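Side-chain contacts in fimbrial subunit CupB6 (Pseudomonas aeruginosa, PDB 5CYL), which probably forms the adhesive tip of a chaperone-usher pilus and takes part in attachment and biofilm formation: residues 87-92 / 97-102; 213-218 / 340-345; 287-292 / 301-306. All coordinates share one frame; numbering follows the deposited sequence.

How the contacts relate
The chain folds into two beta-rich halves. Contact 1 comes first and closes the short hairpin between strands 83-90 and 96-98 in the N-terminal half. Contacts 2 and 3 lie on the other side of the chain's centre, about 49 Å from contact 1 centre to centre. Contact 2 closes a long loop from strand 215-225 to strand 332-343, which both pair with strand 352-361. Contact 3 is nested inside that loop and joins strands 283-289 and 299-308, which both pair with strand 311-322. All these strands belong to one mixed sheet. Contacts 2 and 3 touch where Phe342 CE1 packs 3.9 Å from Met305 SD.

Contact 1: residues 87-92 / 97-102; sequences ISVDAQ and RVIPVD
Val89 and Arg97 form a hydrogen-bonded antiparallel pair. Val89 N donates to Arg97 O at 2.7 Å. The return bond, Arg97 N to Val89 O, is 3.1 Å. Ser88 and Val98 follow as a non-hydrogen-bonded pair. Ile99 N then donates to Ile87 O at 2.8 Å. Backbone pairing therefore continues just past the end of strand 96-98. A water extends the link. It accepts from Ile87 N at 2.6 Å and gives a weak bond to Ile99 O.

The apolar part is centred on Ile87 and Ile99, whose side chains lie side by side and point the same way. The CD1 end of Ile99 meets the CG2 branch of Ile87. On its other flank, Ile99 CG1 lies 4.3 Å from Val89 CG1.

Arg97 provides the polar end. Its chain is extended from CG to NE, which carries NH1 to the Ala91 CB methyl, at the guanidinium edge and near its plane. NH2 forms a salt bridge with Asp93 in the turn.

The hairpin is built onto strand 118-129, where Ser88 and Asp90 pair with Leu124 and Asp122. Ile87 and Ile99 both pack on Trp64 of strand 56-65 and on Leu152 of strand 151-160, so the hairpin also meets the second sheet.

Contact 2: residues 213-218 / 340-345; sequences VGREIN and FTFTFP
Arg215 meets the ring ends of Phe340 and Phe342. The three residues form a small, mostly buried cluster between two strands that are not direct neighbours. The closest CA atoms, of Arg215 and Phe340, are 9.9 Å apart, and side chains bridge the gap.

The packed part begins with Phe340. Its CG sits between the backbone N and the carbonyl carbon (chi1 60°), and its CZ reaches to 4.1 Å from Arg215 O. Arg215 NH2 is a little farther from the same CZ, at 4.4 Å. The arginine chain leaves extended and then bends at chi3 (91°), which brings NH2 to Phe342. NH2 lies 4.2 Å from Phe342 CZ, at the ring edge. The guanidinium and Phe342 ring planes are only 17° apart, but the groups meet edge to edge and do not stack. Ile243 of strand 239-245 touches both Arg215 and Phe342, and Ile256 packs on both phenylalanines.

Toward solvent the contact thins out: Glu216 points away from strand 332-343. Arg215 NE has a long, weak ion pair with Glu212.

Strand 352-361 lies between these two strands and pairs with both. It runs parallel to 215-225 and antiparallel to 332-343. Chemically, the contact is van der Waals packing of an arginine against two phenylalanine rings, at the edge of Phe342. At Phe342 a cation-pi interaction probably adds little, because NH2 lies at the ring edge and not over a face.

Contact 3: residues 287-292 / 301-306; sequences VKNGLD and TPYPMR
Asn289 faces Tyr303 with one end of its amide while the other end organises its own chain. With CG anti to the backbone N (chi1 174°), Asn289 ND2 is placed 3.9 Å from Tyr303 CD1. The amide and ring planes are 65° apart. A water also joins the segments: it accepts from ND2 at 3.3 Å and donates to Pro304 O at 2.8 Å. OD1 accepts from Asp292 N at 3.0 Å in an Asx motif, the donor well above the carbonyl plane and not on a lone pair. The weak bond from Leu291 N goes to the same oxygen. These bonds help to shape the turn after strand 283-289.

That turn delivers two more side chains. Asp292 OD2 lies 4.0 Å from Tyr303 CE1, and its carboxylate stands nearly upright to the ring plane. OD1 of Asp292 is bonded to Gln294 N. The tyrosine hydroxyl is held by Arg297 N.

Leu291 works at the exposed end of the contact. Its CD2 methyl rests over one face of the Arg306 guanidinium, offset toward the rim, and also lies 4.0 Å from Arg306 CB. CD1 approaches Pro304 O. The bend of Arg306 at chi3 folds the guanidinium back beside the leucine, and NH1 forms a salt bridge with Asp313.

The amide serves its own turn through OD1 and reaches Pro304 O through the water. Asp292 and Tyr303 take their polar partners outside the two segments. Direct contacts between the segments are thus van der Waals, and the Asp313 salt bridge probably helps keep the Arg306 guanidinium beside Leu291.

Contact 1: residues 87-92 / 97-102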
# COMPACT_ATOMS: atom_id res chain seq x y z
N ILE A 87 -16.26 -8.06 8.58
CA ILE A 87 -17.22 -8.86 7.79
C ILE A 87 -18.64 -8.76 8.36
O ILE A 87 -18.86 -8.88 9.55
CB ILE A 87 -16.79 -10.32 7.65
CG1 ILE A 87 -17.72 -11.03 6.66
CG2 ILE A 87 -16.73 -11.02 9.01
CD1 ILE A 87 -17.20 -12.36 6.14
N SER A 88 -19.58 -8.50 7.48
CA SER A 88 -21.00 -8.35 7.88
C SER A 88 -21.92 -9.19 6.99
O SER A 88 -21.59 -9.53 5.86
CB SER A 88 -21.41 -6.89 7.92
OG SER A 88 -20.73 -6.19 6.91
N VAL A 89 -23.09 -9.53 7.54
CA VAL A 89 -24.09 -10.32 6.79
C VAL A 89 -25.23 -9.44 6.31
O VAL A 89 -25.72 -8.61 7.08
CB VAL A 89 -24.66 -11.48 7.61
CG1 VAL A 89 -23.53 -12.30 8.23
CG2 VAL A 89 -25.56 -10.98 8.70
N ASP A 90 -25.63 -9.61 5.06
CA ASP A 90 -26.78 -8.90 4.52
C ASP A 90 -27.99 -9.69 4.91
O ASP A 90 -28.35 -10.67 4.24
CB ASP A 90 -26.69 -8.77 3.01
CG ASP A 90 -25.38 -8.17 2.55
OD1 ASP A 90 -24.94 -7.20 3.21
OD2 ASP A 90 -24.81 -8.69 1.54
N ALA A 91 -28.62 -9.27 5.99
CA ALA A 91 -29.78 -9.99 6.55
C ALA A 91 -31.06 -9.84 5.71
O ALA A 91 -31.27 -8.81 5.06
CB ALA A 91 -30.03 -9.56 7.98
N GLN A 92 -31.86 -10.89 5.71
CA GLN A 92 -33.15 -10.91 5.04
C GLN A 92 -34.07 -9.78 5.52
O GLN A 92 -34.82 -9.21 4.73
CB GLN A 92 -33.82 -12.26 5.27
CG GLN A 92 -33.78 -13.22 4.09
CD GLN A 92 -35.00 -14.16 4.06
OE1 GLN A 92 -35.36 -14.76 5.08
NE2 GLN A 92 -35.64 -14.27 2.90
N ARG A 97 -25.61 -6.35 9.26
CA ARG A 97 -25.09 -6.63 10.60
C ARG A 97 -23.65 -7.13 10.50
O ARG A 97 -23.33 -8.07 9.77
CB ARG A 97 -25.97 -7.65 11.32
CG ARG A 97 -27.33 -7.12 11.70
CD ARG A 97 -28.15 -8.14 12.48
NE ARG A 97 -29.52 -7.67 12.70
CZ ARG A 97 -30.53 -7.89 11.85
NH1 ARG A 97 -30.33 -8.53 10.70
NH2 ARG A 97 -31.73 -7.44 12.16
N VAL A 98 -22.78 -6.48 11.28
CA VAL A 98 -21.38 -6.84 11.31
C VAL A 98 -21.19 -7.98 12.31
O VAL A 98 -21.76 -7.97 13.39
CB VAL A 98 -20.50 -5.65 11.72
CG1 VAL A 98 -20.64 -5.34 13.21
CG2 VAL A 98 -19.04 -5.93 11.40
N ILE A 99 -20.43 -9.00 11.92
CA ILE A 99 -20.14 -10.10 12.84
C ILE A 99 -19.33 -9.47 13.95
O ILE A 99 -18.37 -8.77 13.67
CB ILE A 99 -19.38 -11.21 12.14
CG1 ILE A 99 -20.24 -11.76 10.97
CG2 ILE A 99 -18.98 -12.30 13.14
CD1 ILE A 99 -19.47 -12.55 9.96
N PRO A 100 -19.71 -9.68 15.20
CA PRO A 100 -19.00 -8.99 16.27
C PRO A 100 -17.82 -9.76 16.81
O PRO A 100 -17.72 -10.97 16.59
CB PRO A 100 -20.04 -8.88 17.38
CG PRO A 100 -20.92 -10.07 17.20
CD PRO A 100 -20.91 -10.38 15.70
N VAL A 101 -16.96 -9.09 17.54
CA VAL A 101 -15.94 -9.78 18.31
C VAL A 101 -16.51 -9.96 19.71
O VAL A 101 -16.62 -9.01 20.45
CB VAL A 101 -14.64 -8.98 18.36
CG1 VAL A 101 -13.62 -9.71 19.21
CG2 VAL A 101 -14.08 -8.73 16.96
N ASP A 102 -16.92 -11.17 20.04
CA ASP A 102 -17.50 -11.49 21.35
C ASP A 102 -17.21 -12.96 21.67
O ASP A 102 -16.81 -13.72 20.78
CB ASP A 102 -18.99 -11.16 21.34
CG ASP A 102 -19.59 -11.15 22.74
OD1 ASP A 102 -18.87 -10.95 23.73
OD2 ASP A 102 -20.80 -11.37 22.85
O HOH W 1 -16.26 -8.45 11.13

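Contact 2: residues 213-218 / 340-345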
# COMPACT_ATOMS: atom_id res chain seq x y z
N VAL A 213 13.73 4.46 -18.74
CA VAL A 213 15.16 4.22 -18.52
C VAL A 213 16.01 4.80 -19.65
O VAL A 213 15.57 4.92 -20.79
CB VAL A 213 15.46 2.74 -18.23
CG1 VAL A 213 16.96 2.52 -18.07
CG2 VAL A 213 14.74 2.28 -16.96
N GLY A 214 17.23 5.21 -19.31
CA GLY A 214 18.12 5.88 -20.24
C GLY A 214 17.78 7.33 -20.51
O GLY A 214 18.36 7.93 -21.40
N ARG A 215 16.89 7.92 -19.73
CA ARG A 215 16.55 9.33 -19.93
C ARG A 215 17.77 10.24 -19.71
O ARG A 215 18.39 10.17 -18.67
CB ARG A 215 15.40 9.76 -19.00
CG ARG A 215 14.88 11.16 -19.33
CD ARG A 215 13.53 11.49 -18.71
NE ARG A 215 13.63 12.13 -17.40
CZ ARG A 215 13.55 11.49 -16.23
NH1 ARG A 215 13.39 10.17 -16.17
NH2 ARG A 215 13.63 12.17 -15.12
N GLU A 216 18.08 11.08 -20.69
CA GLU A 216 19.18 12.04 -20.54
C GLU A 216 18.68 13.46 -20.33
O GLU A 216 17.73 13.88 -20.96
CB GLU A 216 20.07 12.05 -21.77
CG GLU A 216 20.97 10.83 -21.86
CD GLU A 216 22.18 11.13 -22.69
OE1 GLU A 216 22.06 11.94 -23.62
OE2 GLU A 216 23.23 10.57 -22.37
N ILE A 217 19.35 14.23 -19.48
CA ILE A 217 19.01 15.63 -19.29
C ILE A 217 20.25 16.48 -19.55
O ILE A 217 21.32 16.20 -18.99
CB ILE A 217 18.51 15.87 -17.86
CG1 ILE A 217 17.27 15.00 -17.59
CG2 ILE A 217 18.21 17.35 -17.65
CD1 ILE A 217 16.63 15.17 -16.22
N ASN A 218 20.17 17.50 -20.40
CA ASN A 218 21.38 18.34 -20.64
C ASN A 218 21.27 19.69 -20.03
O ASN A 218 20.30 20.39 -20.30
CB ASN A 218 21.72 18.51 -22.10
CG ASN A 218 21.90 17.18 -22.79
OD1 ASN A 218 22.73 16.36 -22.41
ND2 ASN A 218 21.06 16.93 -23.77
N PHE A 340 21.97 9.25 -12.22
CA PHE A 340 21.01 9.18 -11.13
C PHE A 340 20.16 7.91 -11.16
O PHE A 340 19.85 7.41 -12.23
CB PHE A 340 20.13 10.44 -11.10
CG PHE A 340 19.34 10.67 -12.34
CD1 PHE A 340 18.15 9.98 -12.55
CD2 PHE A 340 19.77 11.58 -13.29
CE1 PHE A 340 17.41 10.17 -13.72
CE2 PHE A 340 19.05 11.79 -14.45
CZ PHE A 340 17.87 11.09 -14.67
N THR A 341 19.83 7.40 -9.98
CA THR A 341 18.98 6.22 -9.83
C THR A 341 17.79 6.49 -8.93
O THR A 341 17.91 7.20 -7.94
CB THR A 341 19.78 5.04 -9.23
OG1 THR A 341 20.92 4.78 -10.04
CG2 THR A 341 18.95 3.78 -9.17
N PHE A 342 16.64 5.90 -9.27
CA PHE A 342 15.41 6.07 -8.48
C PHE A 342 15.16 4.86 -7.60
O PHE A 342 15.13 3.75 -8.07
CB PHE A 342 14.21 6.29 -9.39
CG PHE A 342 14.24 7.56 -10.16
CD1 PHE A 342 13.96 8.77 -9.55
CD2 PHE A 342 14.50 7.53 -11.53
CE1 PHE A 342 14.02 9.95 -10.29
CE2 PHE A 342 14.58 8.71 -12.28
CZ PHE A 342 14.32 9.93 -11.66
N THR A 343 14.90 5.03 -6.32
CA THR A 343 14.49 3.87 -5.56
C THR A 343 13.12 4.08 -4.97
O THR A 343 12.83 5.12 -4.42
CB THR A 343 15.48 3.44 -4.47
OG1 THR A 343 15.58 4.45 -3.47
CG2 THR A 343 16.83 3.17 -5.08
N PHE A 344 12.25 3.10 -5.17
CA PHE A 344 10.86 3.18 -4.70
C PHE A 344 10.58 2.56 -3.33
O PHE A 344 9.52 2.83 -2.74
CB PHE A 344 9.92 2.57 -5.74
CG PHE A 344 9.96 3.26 -7.07
CD1 PHE A 344 10.85 2.86 -8.05
CD2 PHE A 344 9.10 4.32 -7.35
CE1 PHE A 344 10.90 3.49 -9.27
CE2 PHE A 344 9.14 4.96 -8.57
CZ PHE A 344 10.04 4.54 -9.54
N PRO A 345 11.50 1.76 -2.81
CA PRO A 345 12.74 1.44 -3.49
C PRO A 345 12.60 0.27 -4.44
O PRO A 345 12.13 -0.75 -4.01
CB PRO A 345 13.63 1.07 -2.33
CG PRO A 345 12.68 0.41 -1.38
CD PRO A 345 11.31 0.93 -1.63

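Contact 3: residues 287-292 / 301-306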
# COMPACT_ATOMS: atom_id res chain seq x y z
N VAL A 287 25.81 21.12 -7.34
CA VAL A 287 24.37 21.12 -7.56
C VAL A 287 23.62 21.26 -6.25
O VAL A 287 23.81 20.48 -5.30
CB VAL A 287 23.90 19.84 -8.24
CG1 VAL A 287 22.47 19.99 -8.73
CG2 VAL A 287 24.82 19.51 -9.38
N LYS A 288 22.72 22.24 -6.22
CA LYS A 288 22.00 22.53 -5.01
C LYS A 288 20.54 22.00 -5.01
O LYS A 288 19.77 22.30 -5.92
CB LYS A 288 22.04 24.01 -4.78
CG LYS A 288 21.30 24.38 -3.54
CD LYS A 288 20.94 25.83 -3.65
CE LYS A 288 20.51 26.32 -2.32
NZ LYS A 288 20.22 27.78 -2.34
N ASN A 289 20.19 21.24 -3.97
CA ASN A 289 18.86 20.66 -3.78
C ASN A 289 17.92 21.77 -3.30
O ASN A 289 18.14 22.38 -2.27
CB ASN A 289 18.93 19.48 -2.80
CG ASN A 289 17.57 18.88 -2.42
OD1 ASN A 289 16.54 19.56 -2.33
ND2 ASN A 289 17.58 17.59 -2.14
N GLY A 290 16.88 22.02 -4.10
CA GLY A 290 15.95 23.11 -3.84
C GLY A 290 15.15 22.92 -2.57
O GLY A 290 14.87 23.90 -1.86
N LEU A 291 14.81 21.67 -2.27
CA LEU A 291 14.00 21.35 -1.09
C LEU A 291 14.81 21.51 0.20
O LEU A 291 14.47 22.26 1.11
CB LEU A 291 13.44 19.95 -1.21
CG LEU A 291 12.84 19.61 -2.58
CD1 LEU A 291 12.63 18.12 -2.66
CD2 LEU A 291 11.54 20.34 -2.86
N ASP A 292 15.93 20.80 0.29
CA ASP A 292 16.67 20.84 1.54
C ASP A 292 17.67 21.96 1.55
O ASP A 292 18.14 22.33 2.60
CB ASP A 292 17.23 19.48 1.98
CG ASP A 292 18.31 18.97 1.10
OD1 ASP A 292 18.76 19.71 0.22
OD2 ASP A 292 18.77 17.81 1.29
N THR A 301 24.13 8.87 -1.91
CA THR A 301 23.21 9.20 -0.84
C THR A 301 21.85 9.33 -1.49
O THR A 301 21.73 10.01 -2.52
CB THR A 301 23.56 10.54 -0.17
OG1 THR A 301 24.90 10.55 0.35
CG2 THR A 301 22.58 10.87 0.93
N PRO A 302 20.80 8.69 -0.92
CA PRO A 302 19.49 8.85 -1.56
C PRO A 302 18.74 10.05 -1.04
O PRO A 302 18.82 10.33 0.13
CB PRO A 302 18.75 7.55 -1.20
CG PRO A 302 19.45 7.03 -0.02
CD PRO A 302 20.69 7.83 0.25
N TYR A 303 18.02 10.74 -1.92
CA TYR A 303 17.31 11.95 -1.55
C TYR A 303 15.79 11.80 -1.75
O TYR A 303 15.34 11.29 -2.80
CB TYR A 303 17.88 13.13 -2.35
CG TYR A 303 19.26 13.54 -1.94
CD1 TYR A 303 19.45 14.38 -0.85
CD2 TYR A 303 20.39 13.11 -2.67
CE1 TYR A 303 20.71 14.77 -0.46
CE2 TYR A 303 21.68 13.49 -2.28
CZ TYR A 303 21.83 14.30 -1.16
OH TYR A 303 23.07 14.74 -0.77
N PRO A 304 15.00 12.28 -0.77
CA PRO A 304 13.58 12.18 -1.02
C PRO A 304 13.09 13.22 -2.04
O PRO A 304 13.65 14.32 -2.16
CB PRO A 304 12.97 12.48 0.37
CG PRO A 304 13.95 13.39 1.01
CD PRO A 304 15.28 12.80 0.58
N MET A 305 12.04 12.86 -2.77
CA MET A 305 11.48 13.73 -3.79
C MET A 305 10.17 14.34 -3.35
O MET A 305 9.43 13.74 -2.59
CB MET A 305 11.31 12.98 -5.10
CG MET A 305 12.60 12.48 -5.67
SD MET A 305 12.40 11.42 -7.08
CE MET A 305 11.85 12.58 -8.34
N ARG A 306 9.89 15.52 -3.87
CA ARG A 306 8.65 16.20 -3.58
C ARG A 306 7.49 15.57 -4.40
O ARG A 306 7.70 15.16 -5.57
CB ARG A 306 8.79 17.66 -3.89
CG ARG A 306 7.46 18.39 -3.97
CD ARG A 306 7.65 19.87 -4.22
NE ARG A 306 8.37 20.11 -5.47
CZ ARG A 306 8.85 21.29 -5.82
NH1 ARG A 306 9.47 21.41 -6.97
NH2 ARG A 306 8.75 22.35 -5.02
O HOH W 2 15.08 16.12 -0.58